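PDB 1VL6: malate oxidoreductase from Thermotoga maritima, which probably catalyses the NAD-dependent oxidative decarboxylation of malate to pyruvate and carbon dioxide, as a malic enzyme. Local coordinates for residues 104-109 against 372-377; 172-177 against 366-371; 327-332 against 354-359; 335-340 against 346-351. One frame throughout, in Å; residues are numbered along the deposited sequence.

Contact 1: residues 104-109 against 372-377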
loop_
_atom_site.group_PDB
_atom_site.type_symbol
_atom_site.label_atom_id
_atom_site.label_comp_id
_atom_site.label_asym_id
_atom_site.label_seq_id
_atom_site.Cartn_x
_atom_site.Cartn_y
_atom_site.Cartn_z
ATOM N N LYS A 104 -7.494 -9.532 4.800
ATOM C CA LYS A 104 -6.433 -8.550 4.968
ATOM C C LYS A 104 -6.712 -7.601 6.135
ATOM O O LYS A 104 -5.824 -7.230 6.885
ATOM C CB LYS A 104 -6.281 -7.705 3.702
ATOM C CG LYS A 104 -5.011 -6.803 3.705
ATOM C CD LYS A 104 -3.730 -7.670 3.799
ATOM C CE LYS A 104 -2.476 -6.947 3.385
ATOM N NZ LYS A 104 -1.304 -7.586 3.996
ATOM N N ALA A 105 -7.955 -7.185 6.267
ATOM C CA ALA A 105 -8.288 -6.175 7.236
ATOM C C ALA A 105 -8.271 -6.733 8.653
ATOM O O ALA A 105 -7.791 -6.077 9.590
ATOM C CB ALA A 105 -9.626 -5.581 6.925
ATOM N N PHE A 106 -8.768 -7.943 8.838
ATOM C CA PHE A 106 -8.864 -8.452 10.200
ATOM C C PHE A 106 -7.714 -9.352 10.624
ATOM O O PHE A 106 -7.526 -9.569 11.788
ATOM C CB PHE A 106 -10.206 -9.129 10.423
ATOM C CG PHE A 106 -11.367 -8.164 10.470
ATOM C CD1 PHE A 106 -12.021 -7.803 9.319
ATOM C CD2 PHE A 106 -11.782 -7.612 11.672
ATOM C CE1 PHE A 106 -13.080 -6.903 9.360
ATOM C CE2 PHE A 106 -12.837 -6.723 11.723
ATOM C CZ PHE A 106 -13.489 -6.367 10.556
ATOM N N ALA A 107 -6.927 -9.852 9.683
ATOM C CA ALA A 107 -5.843 -10.789 10.022
ATOM C C ALA A 107 -4.538 -10.474 9.353
ATOM O O ALA A 107 -3.562 -11.102 9.691
ATOM C CB ALA A 107 -6.249 -12.230 9.677
ATOM N N ASP A 108 -4.543 -9.503 8.438
ATOM C CA ASP A 108 -3.389 -9.080 7.640
ATOM C C ASP A 108 -2.929 -10.208 6.737
ATOM O O ASP A 108 -1.761 -10.313 6.360
ATOM C CB ASP A 108 -2.282 -8.476 8.510
ATOM C CG ASP A 108 -1.232 -7.710 7.688
ATOM O OD1 ASP A 108 -1.552 -7.230 6.578
ATOM O OD2 ASP A 108 -0.041 -7.548 8.043
ATOM N N ILE A 109 -3.879 -11.046 6.354
ATOM C CA ILE A 109 -3.579 -12.185 5.479
ATOM C C ILE A 109 -3.764 -11.747 4.051
ATOM O O ILE A 109 -4.735 -11.057 3.732
ATOM C CB ILE A 109 -4.500 -13.354 5.795
ATOM C CG1 ILE A 109 -4.030 -14.017 7.074
ATOM C CG2 ILE A 109 -4.543 -14.353 4.665
ATOM C CD1 ILE A 109 -4.934 -15.140 7.474
ATOM N N PHE A 372 -15.962 -6.088 15.214
ATOM C CA PHE A 372 -15.041 -4.946 15.274
ATOM C C PHE A 372 -14.281 -4.862 16.575
ATOM O O PHE A 372 -13.384 -4.026 16.738
ATOM C CB PHE A 372 -15.786 -3.636 15.030
ATOM C CG PHE A 372 -16.236 -3.497 13.624
ATOM C CD1 PHE A 372 -15.352 -3.093 12.647
ATOM C CD2 PHE A 372 -17.508 -3.864 13.256
ATOM C CE1 PHE A 372 -15.750 -2.993 11.346
ATOM C CE2 PHE A 372 -17.913 -3.779 11.939
ATOM C CZ PHE A 372 -17.033 -3.348 10.990
ATOM N N ASP A 373 -14.595 -5.762 17.497
ATOM C CA ASP A 373 -13.784 -5.864 18.702
ATOM C C ASP A 373 -12.519 -6.693 18.471
ATOM O O ASP A 373 -12.522 -7.924 18.526
ATOM C CB ASP A 373 -14.579 -6.467 19.836
ATOM C CG ASP A 373 -13.903 -6.266 21.129
ATOM O OD1 ASP A 373 -12.622 -6.115 21.176
ATOM O OD2 ASP A 373 -14.598 -6.202 22.153
HETATM N N MSE A 374 -11.435 -5.993 18.224
HETATM C CA MSE A 374 -10.197 -6.594 17.772
HETATM C C MSE A 374 -9.617 -7.551 18.764
HETATM O O MSE A 374 -8.861 -8.416 18.379
HETATM C CB MSE A 374 -9.220 -5.455 17.465
HETATM C CG MSE A 374 -9.767 -4.447 16.374
HETATM SE SE MSE A 374 -10.581 -5.392 14.776
HETATM C CE MSE A 374 -8.860 -6.229 14.123
ATOM N N LYS A 375 -9.979 -7.419 20.038
ATOM C CA LYS A 375 -9.550 -8.394 21.041
ATOM C C LYS A 375 -10.007 -9.801 20.666
ATOM O O LYS A 375 -9.265 -10.763 20.870
ATOM C CB LYS A 375 -9.867 -7.965 22.502
ATOM C CG LYS A 375 -8.668 -6.991 23.060
ATOM C CD LYS A 375 -8.629 -6.475 24.604
ATOM N N VAL A 376 -11.181 -9.939 20.048
ATOM C CA VAL A 376 -11.658 -11.290 19.723
ATOM C C VAL A 376 -10.668 -11.987 18.782
ATOM O O VAL A 376 -10.306 -13.146 18.986
ATOM C CB VAL A 376 -12.977 -11.385 18.923
ATOM C CG1 VAL A 376 -13.699 -12.640 19.330
ATOM C CG2 VAL A 376 -13.847 -10.245 19.079
ATOM N N HIS A 377 -10.268 -11.265 17.729
ATOM C CA HIS A 377 -9.425 -11.844 16.698
ATOM C C HIS A 377 -8.061 -12.200 17.239
ATOM O O HIS A 377 -7.502 -13.210 16.885
ATOM C CB HIS A 377 -9.316 -10.885 15.530
ATOM C CG HIS A 377 -10.640 -10.532 14.975
ATOM N ND1 HIS A 377 -11.472 -11.477 14.425
ATOM C CD2 HIS A 377 -11.307 -9.359 14.935
ATOM C CE1 HIS A 377 -12.594 -10.893 14.051
ATOM N NE2 HIS A 377 -12.521 -9.610 14.347
#

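Contact 2: residues 172-177 against 366-371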
loop_
_atom_site.group_PDB
_atom_site.type_symbol
_atom_site.label_atom_id
_atom_site.label_comp_id
_atom_site.label_asym_id
_atom_site.label_seq_id
_atom_site.Cartn_x
_atom_site.Cartn_y
_atom_site.Cartn_z
ATOM N N ALA A 172 -20.188 -23.121 12.667
ATOM C CA ALA A 172 -20.295 -23.998 13.826
ATOM C C ALA A 172 -19.541 -23.425 15.041
ATOM O O ALA A 172 -20.009 -23.495 16.153
ATOM C CB ALA A 172 -19.782 -25.380 13.483
ATOM N N VAL A 173 -18.378 -22.829 14.811
ATOM C CA VAL A 173 -17.598 -22.255 15.922
ATOM C C VAL A 173 -18.351 -21.108 16.593
ATOM O O VAL A 173 -18.520 -21.097 17.811
ATOM C CB VAL A 173 -16.226 -21.787 15.454
ATOM C CG1 VAL A 173 -15.538 -20.905 16.490
ATOM C CG2 VAL A 173 -15.378 -22.984 15.167
ATOM N N VAL A 174 -18.836 -20.176 15.796
ATOM C CA VAL A 174 -19.507 -19.037 16.350
ATOM C C VAL A 174 -20.851 -19.423 16.972
ATOM O O VAL A 174 -21.200 -18.936 18.041
ATOM C CB VAL A 174 -19.700 -17.951 15.295
ATOM C CG1 VAL A 174 -20.315 -16.736 15.902
ATOM C CG2 VAL A 174 -18.380 -17.558 14.741
ATOM N N VAL A 175 -21.599 -20.309 16.341
ATOM C CA VAL A 175 -22.891 -20.736 16.916
ATOM C C VAL A 175 -22.644 -21.399 18.279
ATOM O O VAL A 175 -23.343 -21.138 19.234
ATOM C CB VAL A 175 -23.576 -21.712 16.000
ATOM C CG1 VAL A 175 -24.749 -22.407 16.686
ATOM C CG2 VAL A 175 -24.043 -21.014 14.692
ATOM N N SER A 176 -21.597 -22.214 18.362
ATOM C CA SER A 176 -21.246 -22.903 19.566
ATOM C C SER A 176 -20.882 -21.936 20.666
ATOM O O SER A 176 -21.330 -22.102 21.802
ATOM C CB SER A 176 -20.066 -23.813 19.297
ATOM O OG SER A 176 -20.463 -24.890 18.467
ATOM N N ALA A 177 -20.070 -20.929 20.390
ATOM C CA ALA A 177 -19.738 -19.975 21.451
ATOM C C ALA A 177 -20.981 -19.241 21.905
ATOM O O ALA A 177 -21.189 -19.050 23.077
ATOM C CB ALA A 177 -18.709 -18.989 20.989
ATOM N N ARG A 366 -26.361 -9.188 24.668
ATOM C CA ARG A 366 -25.022 -9.321 24.128
ATOM C C ARG A 366 -24.355 -10.620 24.608
ATOM O O ARG A 366 -23.612 -10.606 25.582
ATOM C CB ARG A 366 -24.234 -8.100 24.550
ATOM C CG ARG A 366 -22.862 -8.055 24.046
ATOM C CD ARG A 366 -21.875 -7.451 25.071
ATOM N NE ARG A 366 -20.526 -7.362 24.504
ATOM C CZ ARG A 366 -20.224 -6.650 23.413
ATOM N NH1 ARG A 366 -21.166 -5.955 22.765
ATOM N NH2 ARG A 366 -18.982 -6.651 22.936
ATOM N N ILE A 367 -24.635 -11.728 23.903
ATOM C CA ILE A 367 -24.127 -13.082 24.275
ATOM C C ILE A 367 -22.784 -13.444 23.657
ATOM O O ILE A 367 -22.166 -14.438 24.036
ATOM C CB ILE A 367 -25.138 -14.143 23.904
ATOM C CG1 ILE A 367 -25.213 -14.325 22.383
ATOM C CG2 ILE A 367 -26.470 -13.755 24.469
ATOM C CD1 ILE A 367 -26.321 -15.258 21.880
ATOM N N ILE A 368 -22.356 -12.626 22.695
ATOM C CA ILE A 368 -21.036 -12.701 22.100
ATOM C C ILE A 368 -20.570 -11.322 21.735
ATOM O O ILE A 368 -21.383 -10.406 21.710
ATOM C CB ILE A 368 -21.057 -13.553 20.851
ATOM C CG1 ILE A 368 -22.216 -13.154 19.938
ATOM C CG2 ILE A 368 -21.131 -14.988 21.210
ATOM C CD1 ILE A 368 -22.072 -13.826 18.631
ATOM N N PRO A 369 -19.268 -11.165 21.465
ATOM C CA PRO A 369 -18.720 -9.869 21.035
ATOM C C PRO A 369 -19.142 -9.545 19.619
ATOM O O PRO A 369 -19.674 -10.425 18.923
ATOM C CB PRO A 369 -17.197 -10.078 21.069
ATOM C CG PRO A 369 -16.952 -11.514 21.181
ATOM C CD PRO A 369 -18.227 -12.217 21.554
ATOM N N GLU A 370 -18.917 -8.301 19.205
ATOM C CA GLU A 370 -19.049 -7.924 17.799
ATOM C C GLU A 370 -17.679 -8.062 17.148
ATOM O O GLU A 370 -16.649 -8.022 17.846
ATOM C CB GLU A 370 -19.472 -6.489 17.618
ATOM C CG GLU A 370 -20.809 -6.142 18.207
ATOM C CD GLU A 370 -20.794 -4.770 18.806
ATOM O OE1 GLU A 370 -20.357 -3.826 18.087
ATOM O OE2 GLU A 370 -21.193 -4.660 19.991
ATOM N N ALA A 371 -17.679 -8.129 15.819
ATOM C CA ALA A 371 -16.504 -8.403 15.009
ATOM C C ALA A 371 -15.507 -7.316 15.021
ATOM O O ALA A 371 -14.328 -7.573 14.796
ATOM C CB ALA A 371 -16.875 -8.606 13.623
#

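Contact 3: residues 327-332 against 354-359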
loop_
_atom_site.group_PDB
_atom_site.type_symbol
_atom_site.label_atom_id
_atom_site.label_comp_id
_atom_site.label_asym_id
_atom_site.label_seq_id
_atom_site.Cartn_x
_atom_site.Cartn_y
_atom_site.Cartn_z
ATOM N N LEU A 327 -17.391 -13.977 10.767
ATOM C CA LEU A 327 -16.287 -13.049 10.838
ATOM C C LEU A 327 -15.576 -13.069 12.164
ATOM O O LEU A 327 -14.398 -12.729 12.243
ATOM C CB LEU A 327 -16.740 -11.627 10.512
ATOM C CG LEU A 327 -15.650 -10.559 10.503
ATOM C CD1 LEU A 327 -14.532 -10.870 9.551
ATOM C CD2 LEU A 327 -16.298 -9.203 10.168
ATOM N N LEU A 328 -16.262 -13.437 13.222
ATOM C CA LEU A 328 -15.585 -13.540 14.506
ATOM C C LEU A 328 -14.595 -14.676 14.532
ATOM O O LEU A 328 -13.694 -14.685 15.392
ATOM C CB LEU A 328 -16.587 -13.769 15.625
ATOM C CG LEU A 328 -17.557 -12.638 15.904
ATOM C CD1 LEU A 328 -18.722 -13.133 16.729
ATOM C CD2 LEU A 328 -16.837 -11.555 16.624
ATOM N N ALA A 329 -14.744 -15.636 13.611
ATOM C CA ALA A 329 -13.971 -16.899 13.685
ATOM C C ALA A 329 -12.862 -17.010 12.662
ATOM O O ALA A 329 -11.724 -17.335 13.014
ATOM C CB ALA A 329 -14.894 -18.074 13.538
ATOM N N PHE A 330 -13.176 -16.776 11.389
ATOM C CA PHE A 330 -12.203 -17.106 10.331
ATOM C C PHE A 330 -10.865 -16.338 10.374
ATOM O O PHE A 330 -9.843 -16.903 10.086
ATOM C CB PHE A 330 -12.838 -17.102 8.940
ATOM C CG PHE A 330 -13.183 -15.753 8.384
ATOM C CD1 PHE A 330 -12.187 -14.883 7.923
ATOM C CD2 PHE A 330 -14.517 -15.387 8.223
ATOM C CE1 PHE A 330 -12.522 -13.650 7.369
ATOM C CE2 PHE A 330 -14.862 -14.150 7.690
ATOM C CZ PHE A 330 -13.876 -13.280 7.264
ATOM N N PRO A 331 -10.828 -15.068 10.740
ATOM C CA PRO A 331 -9.552 -14.404 10.704
ATOM C C PRO A 331 -8.553 -15.063 11.654
ATOM O O PRO A 331 -7.411 -15.372 11.259
ATOM C CB PRO A 331 -9.887 -12.964 11.077
ATOM C CG PRO A 331 -11.342 -12.851 10.722
ATOM C CD PRO A 331 -11.911 -14.150 11.117
ATOM N N GLY A 332 -8.971 -15.294 12.887
ATOM C CA GLY A 332 -8.064 -15.859 13.891
ATOM C C GLY A 332 -7.725 -17.284 13.581
ATOM O O GLY A 332 -6.585 -17.688 13.720
ATOM N N GLU A 354 -14.145 -21.543 22.614
ATOM C CA GLU A 354 -13.937 -21.027 23.965
ATOM C C GLU A 354 -13.409 -19.585 24.003
ATOM O O GLU A 354 -13.779 -18.788 24.873
ATOM C CB GLU A 354 -12.971 -21.927 24.747
ATOM C CG GLU A 354 -13.527 -23.329 24.983
ATOM C CD GLU A 354 -14.596 -23.370 26.053
ATOM O OE1 GLU A 354 -14.722 -22.378 26.787
ATOM O OE2 GLU A 354 -15.262 -24.415 26.197
ATOM N N ALA A 355 -12.535 -19.272 23.071
ATOM C CA ALA A 355 -11.936 -17.982 23.033
ATOM C C ALA A 355 -12.990 -16.935 22.684
ATOM O O ALA A 355 -13.048 -15.852 23.312
ATOM C CB ALA A 355 -10.817 -18.018 22.026
ATOM N N ILE A 356 -13.861 -17.250 21.725
ATOM C CA ILE A 356 -14.949 -16.285 21.387
ATOM C C ILE A 356 -15.897 -16.100 22.599
ATOM O O ILE A 356 -16.221 -14.995 22.991
ATOM C CB ILE A 356 -15.693 -16.736 20.153
ATOM C CG1 ILE A 356 -14.783 -16.581 18.932
ATOM C CG2 ILE A 356 -16.957 -15.959 19.975
ATOM C CD1 ILE A 356 -15.272 -17.375 17.776
ATOM N N ALA A 357 -16.262 -17.201 23.247
ATOM C CA ALA A 357 -17.202 -17.111 24.356
ATOM C C ALA A 357 -16.634 -16.283 25.486
ATOM O O ALA A 357 -17.354 -15.551 26.129
ATOM C CB ALA A 357 -17.607 -18.479 24.872
ATOM N N ARG A 358 -15.347 -16.413 25.759
ATOM C CA ARG A 358 -14.805 -15.747 26.932
ATOM C C ARG A 358 -14.466 -14.314 26.520
ATOM O O ARG A 358 -14.044 -13.509 27.336
ATOM C CB ARG A 358 -13.601 -16.491 27.541
ATOM C CG ARG A 358 -12.309 -16.258 26.806
ATOM C CD ARG A 358 -11.096 -17.048 27.310
ATOM N NE ARG A 358 -9.983 -16.855 26.360
ATOM C CZ ARG A 358 -9.221 -15.752 26.318
ATOM N NH1 ARG A 358 -9.444 -14.754 27.173
ATOM N NH2 ARG A 358 -8.236 -15.642 25.418
ATOM N N SER A 359 -14.644 -13.972 25.251
ATOM C CA SER A 359 -14.211 -12.651 24.842
ATOM C C SER A 359 -15.250 -11.582 25.205
ATOM O O SER A 359 -15.154 -10.465 24.753
ATOM C CB SER A 359 -13.804 -12.659 23.355
ATOM O OG SER A 359 -12.507 -13.277 23.201
#

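Contact 4: residues 335-340 against 346-351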
loop_
_atom_site.group_PDB
_atom_site.type_symbol
_atom_site.label_atom_id
_atom_site.label_comp_id
_atom_site.label_asym_id
_atom_site.label_seq_id
_atom_site.Cartn_x
_atom_site.Cartn_y
_atom_site.Cartn_z
ATOM N N LYS A 335 -5.371 -17.505 10.572
ATOM C CA LYS A 335 -4.086 -17.017 10.871
ATOM C C LYS A 335 -3.341 -18.021 11.757
ATOM O O LYS A 335 -2.170 -18.277 11.596
ATOM C CB LYS A 335 -4.206 -15.676 11.559
ATOM C CG LYS A 335 -2.862 -14.927 11.635
ATOM C CD LYS A 335 -3.112 -13.609 12.349
ATOM C CE LYS A 335 -1.837 -12.735 12.434
ATOM N NZ LYS A 335 -1.793 -12.164 13.773
ATOM N N GLY A 336 -4.019 -18.576 12.723
ATOM C CA GLY A 336 -3.363 -19.526 13.601
ATOM C C GLY A 336 -2.940 -20.749 12.854
ATOM O O GLY A 336 -1.780 -21.175 12.944
ATOM N N ALA A 337 -3.864 -21.262 12.066
ATOM C CA ALA A 337 -3.649 -22.498 11.337
ATOM C C ALA A 337 -2.531 -22.386 10.318
ATOM O O ALA A 337 -1.712 -23.299 10.140
ATOM C CB ALA A 337 -4.938 -22.898 10.628
ATOM N N VAL A 338 -2.500 -21.278 9.618
ATOM C CA VAL A 338 -1.502 -21.119 8.564
ATOM C C VAL A 338 -0.106 -21.000 9.147
ATOM O O VAL A 338 0.836 -21.493 8.551
ATOM C CB VAL A 338 -1.832 -19.903 7.698
ATOM C CG1 VAL A 338 -0.629 -19.504 6.862
ATOM C CG2 VAL A 338 -3.015 -20.212 6.840
ATOM N N GLU A 339 -0.003 -20.381 10.314
ATOM C CA GLU A 339 1.274 -20.247 11.005
ATOM C C GLU A 339 1.753 -21.586 11.574
ATOM O O GLU A 339 2.930 -21.896 11.504
ATOM C CB GLU A 339 1.107 -19.229 12.107
ATOM C CG GLU A 339 2.371 -18.685 12.699
ATOM C CD GLU A 339 2.028 -17.596 13.694
ATOM O OE1 GLU A 339 1.564 -16.496 13.254
ATOM O OE2 GLU A 339 2.178 -17.877 14.905
ATOM N N LYS A 340 0.830 -22.368 12.125
ATOM C CA LYS A 340 1.105 -23.710 12.629
ATOM C C LYS A 340 1.453 -24.628 11.460
ATOM O O LYS A 340 2.122 -25.652 11.613
ATOM C CB LYS A 340 -0.159 -24.246 13.289
ATOM C CG LYS A 340 0.010 -25.053 14.571
ATOM C CD LYS A 340 -1.390 -25.351 15.193
ATOM C CE LYS A 340 -1.319 -25.737 16.651
ATOM N NZ LYS A 340 -0.801 -27.156 16.834
ATOM N N LYS A 346 -9.979 -30.704 15.716
ATOM C CA LYS A 346 -11.133 -30.499 16.602
ATOM C C LYS A 346 -10.716 -29.680 17.818
ATOM O O LYS A 346 -11.387 -28.733 18.175
ATOM C CB LYS A 346 -11.731 -31.842 17.021
ATOM C CG LYS A 346 -13.153 -31.796 17.658
ATOM C CD LYS A 346 -13.601 -33.275 18.055
ATOM C CE LYS A 346 -13.633 -33.543 19.584
ATOM N NZ LYS A 346 -13.408 -35.014 19.901
ATOM N N ASN A 347 -9.567 -29.996 18.404
ATOM C CA ASN A 347 -9.016 -29.157 19.517
ATOM C C ASN A 347 -8.811 -27.672 19.164
ATOM O O ASN A 347 -9.140 -26.781 19.967
ATOM C CB ASN A 347 -7.711 -29.725 20.045
ATOM C CG ASN A 347 -7.912 -30.895 21.012
ATOM O OD1 ASN A 347 -6.983 -31.694 21.246
ATOM N ND2 ASN A 347 -9.096 -30.982 21.603
HETATM N N MSE A 348 -8.298 -27.406 17.954
HETATM C CA MSE A 348 -8.135 -26.036 17.494
HETATM C C MSE A 348 -9.484 -25.332 17.382
HETATM O O MSE A 348 -9.604 -24.209 17.887
HETATM C CB MSE A 348 -7.377 -25.986 16.175
HETATM C CG MSE A 348 -5.916 -26.246 16.376
HETATM SE SE MSE A 348 -5.036 -26.947 14.783
HETATM C CE MSE A 348 -5.165 -25.383 13.699
ATOM N N LEU A 349 -10.474 -25.981 16.759
ATOM C CA LEU A 349 -11.759 -25.343 16.601
ATOM C C LEU A 349 -12.441 -25.129 17.991
ATOM O O LEU A 349 -13.027 -24.109 18.246
ATOM C CB LEU A 349 -12.663 -26.122 15.648
ATOM C CG LEU A 349 -12.142 -26.232 14.209
ATOM C CD1 LEU A 349 -13.035 -27.088 13.361
ATOM C CD2 LEU A 349 -11.982 -24.900 13.511
ATOM N N LEU A 350 -12.308 -26.055 18.917
ATOM C CA LEU A 350 -12.906 -25.830 20.225
ATOM C C LEU A 350 -12.179 -24.755 21.031
ATOM O O LEU A 350 -12.795 -24.052 21.821
ATOM C CB LEU A 350 -12.969 -27.097 21.075
ATOM C CG LEU A 350 -13.854 -28.236 20.547
ATOM C CD1 LEU A 350 -13.495 -29.494 21.246
ATOM C CD2 LEU A 350 -15.351 -27.992 20.670
ATOM N N SER A 351 -10.869 -24.631 20.854
ATOM C CA SER A 351 -10.189 -23.497 21.442
ATOM C C SER A 351 -10.792 -22.189 20.940
ATOM O O SER A 351 -11.031 -21.273 21.725
ATOM C CB SER A 351 -8.691 -23.565 21.208
ATOM O OG SER A 351 -8.157 -24.586 22.012
#

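Contact 1: residues 104-109 against 372-377
An aromatic cluster of Phe106, Phe372 and His377 joins the last turn of helix 89-107, in the malic enzyme N-terminal family region, to the start of helix 374-386, in the NAD-binding one. Phe106 is the shared member. Its edge turns toward the face of each partner in an offset edge-to-face pair, with planes at 60° both times; the centroids stand 5.1 Å apart with His377 and 6.0 Å with Phe372. With CG anti to the carbonyl carbon (chi1 -71°), the Phe106 ring reaches across so that CZ meets Phe372 CE1 at 4.1 Å. Met374, modelled as selenomethionine and bent at its second and third torsions, adds a Met-aromatic contact, SE lying 4.0 Å from Phe106 CD2 in an oblique approach. With an alanine here the ring is gone, and a gap would probably open between His377, Met374 and Phe372, leaving both rings without their edge-on mate. Val35 of a second subunit also packs on Phe106. The helix start is capped by a polar bond: Asp373, at the N-cap, accepts from Lys375 N through OD1 (3.2 Å), while His377 NE2 is hydrogen-bonded to Ala371 O.

Contact 2: residues 172-177 against 366-371
Ala177 and Ile368 mark the closest backbone approach, their CA atoms 7.4 Å apart, where the loop leading to helix 374-386 runs past helix 166-186. That helix connects the two sheets of the fold: it follows strand 163-165 of the parallel four-stranded sheet and precedes strand 194-198 of the mixed sheet in the Rossmann-type NAD-binding region. The contact itself is apolar and buried, with no hydrogen bond across it, and it rests on one side chain. Ile368 turns toward the helix and divides its two branches between residues one turn apart. CG1 sits between the backbone N and the carbonyl carbon (chi1 48°), which leaves CG2 beside the N; the first branch ends in CD1, 4.4 Å from Val174 CG1, and CG2 lies 4.3 Å from the carbonyl carbon C of Ala177. Ala178, next on the helix, also touches Ile368, and Ile367 O is hydrogen-bonded to Asn181 ND2, so the loop is tied to the same helix by a polar bond as well. Within the helix, Ser176 folds its hydroxyl back: OG donates to Ala172 O at 2.7 Å, and Ser176 N reaches the same oxygen from the opposite face of its plane, so that two bonds grip one carbonyl. The loop has a brace of its own. Arg366 NH1 forms a salt bridge to Glu370 OE2 (3.1 Å, N-H...O angle 156°), nearly in the guanidinium plane, and Ile368 O lies 4.2 Å above that plane, over its centre.

Contact 3: residues 327-332 against 354-359
Apolar contacts join Ile356 to Leu328 and Ala329, and one methyl group carries them. CD1 of Ile356 lies 4.3 Å from Ala329 CB and 4.4 Å from Leu328 CB, so its tip touches two consecutive residues at their first side-chain carbons. The torsions direct it there: CG1 stands anti to the carbonyl carbon (chi1 -70°) and CD1 continues almost fully extended (chi2 162°), making a straight arm from the helix to the facing backbone.

The same methyl also meets a polar atom without bonding it. Leu328 O is 3.9 Å from Ile356 CD1, a van der Waals approach of a carbonyl to a hydrocarbon.

In the fold, this belongs to a helix-loop-helix pair in the NAD-binding family region, in which the end of a short 3-10 segment and the residue leading into helix 330-340 meet Ile356 near the end of helix 346-358. Ile356 serves further neighbours here, touching Val173 and Ala177 of helix 166-186 and Val380 of helix 374-386, while Leu328 leans on Ile368.

Hydrogen bonds stay on one side of the contact, at the end of helix 346-358. Ser359 OG donates to Ala355 O at 2.6 Å, with the donor tilted 34° from the carbonyl plane, and Ser359 N donates to Ile356 O at 2.9 Å. The hydroxyl has a second partner in Asn379 ND2, which links this chain turn to helix 374-386; Ala357 O is in turn hydrogen-bonded to Asn181 ND2.

Contact 4: residues 335-340 against 346-351
Met348 reaches across from helix 346-358 to Ala337 and Lys340 on helix 330-340, two residues one turn apart on a helix-loop-helix pair of the NAD-binding family region. The shape of its side chain decides which atom meets which. CG stands anti to the carbonyl carbon (chi1 -75°), and the chain then runs outward before bending at its third torsion (chi3 68°), so the selenium of this selenomethionine lies against Lys340 while the terminal methyl reaches both Ala337 and Lys340. CE settles on the helix surface at Ala337, 4.0 Å from its CB. SE, one atom back, lies 4.0 Å from Lys340 CD, and CE is itself 4.1 Å from that same CD. The Lys340 chain crosses Met348 obliquely. It is extended as far as CE, bringing the CD methylene against the selenium, and turns only at the last torsion (chi4 -75°). Ala337 has other neighbours in Pro162 and Ile344, and Met348 also packs on Val384 of helix 374-386. Polar side chains nearby look elsewhere: Glu339 OE2 is hydrogen-bonded to Tyr381 OH, whose ring also receives Lys335 in a cation-pi contact. The helix bonds behind the pair are ordinary, with Lys340 N donating to Gly336 O at 3.0 Å. No hydrogen bond or salt bridge crosses between the two segments, so dispersion between the Met348 side chain (selenium in this model), a methyl group and hydrocarbon probably carries the contact, and it is likely to depend on close fit rather than on any directed bond.

How the contacts relate
Along the chain the four contacts are nested: contact 4 lies inside the loop closed by contact 3, contact 3 inside that of contact 2, and contact 2 inside that of contact 1. Contacts 3 and 4 share helices 330-340 and 346-358, with centres about 11 Å apart. Contact 3 is the near neighbour of the rest, its centre about 7 Å from contact 2 and about 10 Å from contact 1, while contacts 2 and 4 are about 17 Å apart. Contacts 2 to 4 belong to the NAD-binding region. Contact 1 alone pairs that region with the N-terminal one, through helix 374-386 against helix 89-107, so the chain's end packs back onto it.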